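PDB 3BF7: esterase YbfF from Escherichia coli, which probably hydrolyses ester or thioester bonds, using an alpha/beta hydrolase core covered by a helical cap. Local coordinates for residues F161-K164 and S165-D168. The protein carries 1 engineered substitution. Sequence-based numbering, arbitrary orientation.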
ATOM      1  N   PHE A 161     -10.545   2.819  -9.414  1.00  9.11           N
ATOM      2  CA  PHE A 161      -9.510   2.116  -8.665  1.00  8.28           C
ATOM      3  C   PHE A 161     -10.084   0.795  -8.154  1.00  7.64           C
ATOM      4  O   PHE A 161      -9.482  -0.265  -8.328  1.00  7.33           O
ATOM      5  CB  PHE A 161      -9.044   2.986  -7.493  1.00  9.19           C
ATOM      6  CG  PHE A 161      -8.407   2.215  -6.373  1.00  8.87           C
ATOM      7  CD1 PHE A 161      -7.191   1.558  -6.551  1.00  8.56           C
ATOM      8  CD2 PHE A 161      -9.033   2.139  -5.133  1.00  8.54           C
ATOM      9  CE1 PHE A 161      -6.613   0.838  -5.506  1.00  9.01           C
ATOM     10  CE2 PHE A 161      -8.463   1.423  -4.084  1.00  9.11           C
ATOM     11  CZ  PHE A 161      -7.250   0.771  -4.272  1.00  8.53           C
ATOM     12  N   LEU A 162     -11.256   0.861  -7.534  1.00  7.86           N
ATOM     13  CA  LEU A 162     -11.899  -0.336  -7.009  1.00  7.66           C
ATOM     14  C   LEU A 162     -12.205  -1.339  -8.115  1.00  8.26           C
ATOM     15  O   LEU A 162     -12.011  -2.543  -7.941  1.00  8.52           O
ATOM     16  CB  LEU A 162     -13.194   0.040  -6.282  1.00  8.17           C
ATOM     17  CG  LEU A 162     -13.017   0.889  -5.019  1.00  7.33           C
ATOM     18  CD1 LEU A 162     -14.373   1.370  -4.533  1.00  9.86           C
ATOM     19  CD2 LEU A 162     -12.310   0.078  -3.942  1.00  8.69           C
ATOM     20  N   LEU A 163     -12.672  -0.840  -9.255  1.00  8.58           N
ATOM     21  CA  LEU A 163     -13.023  -1.705 -10.372  1.00  9.65           C
ATOM     22  C   LEU A 163     -11.851  -2.485 -10.959  1.00  8.82           C
ATOM     23  O   LEU A 163     -12.058  -3.466 -11.678  1.00  9.35           O
ATOM     24  CB  LEU A 163     -13.732  -0.894 -11.460  1.00 10.02           C
ATOM     25  CG  LEU A 163     -15.148  -0.452 -11.072  1.00 11.89           C
ATOM     26  CD1 LEU A 163     -15.722   0.453 -12.152  1.00 12.92           C
ATOM     27  CD2 LEU A 163     -16.033  -1.679 -10.878  1.00 12.72           C
ATOM     28  N   LYS A 164     -10.625  -2.067 -10.660  1.00  9.48           N
ATOM     29  CA  LYS A 164      -9.463  -2.797 -11.148  1.00  9.43           C
ATOM     30  C   LYS A 164      -9.522  -4.201 -10.549  1.00  9.47           C
ATOM     31  O   LYS A 164      -8.953  -5.145 -11.097  1.00 11.22           O
ATOM     32  CB  LYS A 164      -8.167  -2.109 -10.716  1.00 11.11           C
ATOM     33  CG  LYS A 164      -7.919  -0.757 -11.365  1.00 13.73           C
ATOM     34  CD  LYS A 164      -7.687  -0.890 -12.858  1.00 17.52           C
ATOM     35  CE  LYS A 164      -7.291   0.444 -13.472  1.00 19.21           C
ATOM     36  NZ  LYS A 164      -6.924   0.298 -14.907  1.00 23.88           N
ATOM     37  N   SER A 165     -10.220  -4.328  -9.421  1.00  8.90           N
ATOM     38  CA  SER A 165     -10.358  -5.607  -8.739  1.00  9.66           C
ATOM     39  C   SER A 165     -11.675  -6.319  -9.041  1.00  9.74           C
ATOM     40  O   SER A 165     -12.015  -7.303  -8.387  1.00  9.96           O
ATOM     41  CB  SER A 165     -10.210  -5.415  -7.226  1.00  9.06           C
ATOM     42  OG  SER A 165      -8.866  -5.130  -6.881  1.00  8.74           O
ATOM     43  N   PHE A 166     -12.423  -5.819 -10.021  1.00  9.77           N
ATOM     44  CA  PHE A 166     -13.681  -6.451 -10.399  1.00 11.55           C
ATOM     45  C   PHE A 166     -13.401  -7.229 -11.679  1.00 12.22           C
ATOM     46  O   PHE A 166     -13.211  -6.640 -12.741  1.00 12.68           O
ATOM     47  CB  PHE A 166     -14.771  -5.403 -10.646  1.00 11.92           C
ATOM     48  CG  PHE A 166     -16.149  -5.988 -10.790  1.00 12.37           C
ATOM     49  CD1 PHE A 166     -16.755  -6.639  -9.721  1.00 13.89           C
ATOM     50  CD2 PHE A 166     -16.835  -5.904 -11.997  1.00 14.47           C
ATOM     51  CE1 PHE A 166     -18.023  -7.200  -9.848  1.00 14.94           C
ATOM     52  CE2 PHE A 166     -18.107  -6.462 -12.136  1.00 14.98           C
ATOM     53  CZ  PHE A 166     -18.701  -7.111 -11.059  1.00 15.30           C
ATOM     54  N   VAL A 167     -13.356  -8.553 -11.570  1.00 14.07           N
ATOM     55  CA  VAL A 167     -13.070  -9.409 -12.718  1.00 17.71           C
ATOM     56  C   VAL A 167     -14.013 -10.608 -12.751  1.00 19.65           C
ATOM     57  O   VAL A 167     -14.312 -11.201 -11.715  1.00 20.40           O
ATOM     58  CB  VAL A 167     -11.611  -9.928 -12.668  1.00 17.88           C
ATOM     59  CG1 VAL A 167     -11.276 -10.668 -13.953  1.00 19.19           C
ATOM     60  CG2 VAL A 167     -10.655  -8.769 -12.452  1.00 18.12           C
ATOM     61  N   ASP A 168     -14.473 -10.961 -13.947  1.00 22.97           N
ATOM     62  CA  ASP A 168     -15.389 -12.082 -14.124  1.00 24.58           C
ATOM     63  C   ASP A 168     -16.591 -11.961 -13.193  1.00 24.33           C
ATOM     64  O   ASP A 168     -17.101 -12.960 -12.684  1.00 24.46           O
ATOM     65  CB  ASP A 168     -14.663 -13.405 -13.872  1.00 26.44           C
ATOM     66  CG  ASP A 168     -13.494 -13.614 -14.812  1.00 28.35           C
ATOM     67  OD1 ASP A 168     -13.706 -13.561 -16.041  1.00 29.41           O
ATOM     68  OD2 ASP A 168     -12.365 -13.833 -14.326  1.00 28.59           O
TER
HETATM   69  O   HOH W   1      -8.380  -2.422  -6.866  1.00  8.19           O
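Phe161 and Ser165 meet through one water. The water donates to Phe161 O at 2.8 Å and accepts from Ser165 OG. OG lies beside its own backbone N (chi1 -72°), a torsion that brings the hydroxyl to this water. Phe161 O also takes a bond from Lys164 N, 3.2 Å away, so two donors grip it. The water oxygen sits 3.9 Å above one face of the Phe161 ring, offset toward its rim. The Phe161 ring meets that of Trp235 with the planes at about 50°, and the side chain touches Asn31. It comes near the probable Ser-His-Asp triad without touching it.

Leu162 O accepts a hydrogen bond from Ser165 N at 2.9 Å, with an N-H...O angle of 155°. The Leu162 side chain packs on Phe26, Ile127 and Met149.

Phe166 N donates to Leu163 O, also at 2.9 Å. This bond closes a type I beta turn from Leu163 to Phe166. The two side chains run alongside each other, and Leu163 CD2 touches Phe166 CB at 3.9 Å. Leu163 continues onto helix 142-149, while Phe166 reaches Val134 of helix 125-136 and the ring of Trp171.

Lys164 is exposed at the corner of the turn. Its O approaches Val167 CG2 only loosely, at 4.2 Å.

Successive i to i+3 bonds and a type I turn carry helix 156-163 into the two-stranded antiparallel hairpin 166-171, within the helical cap of this alpha/beta hydrolase.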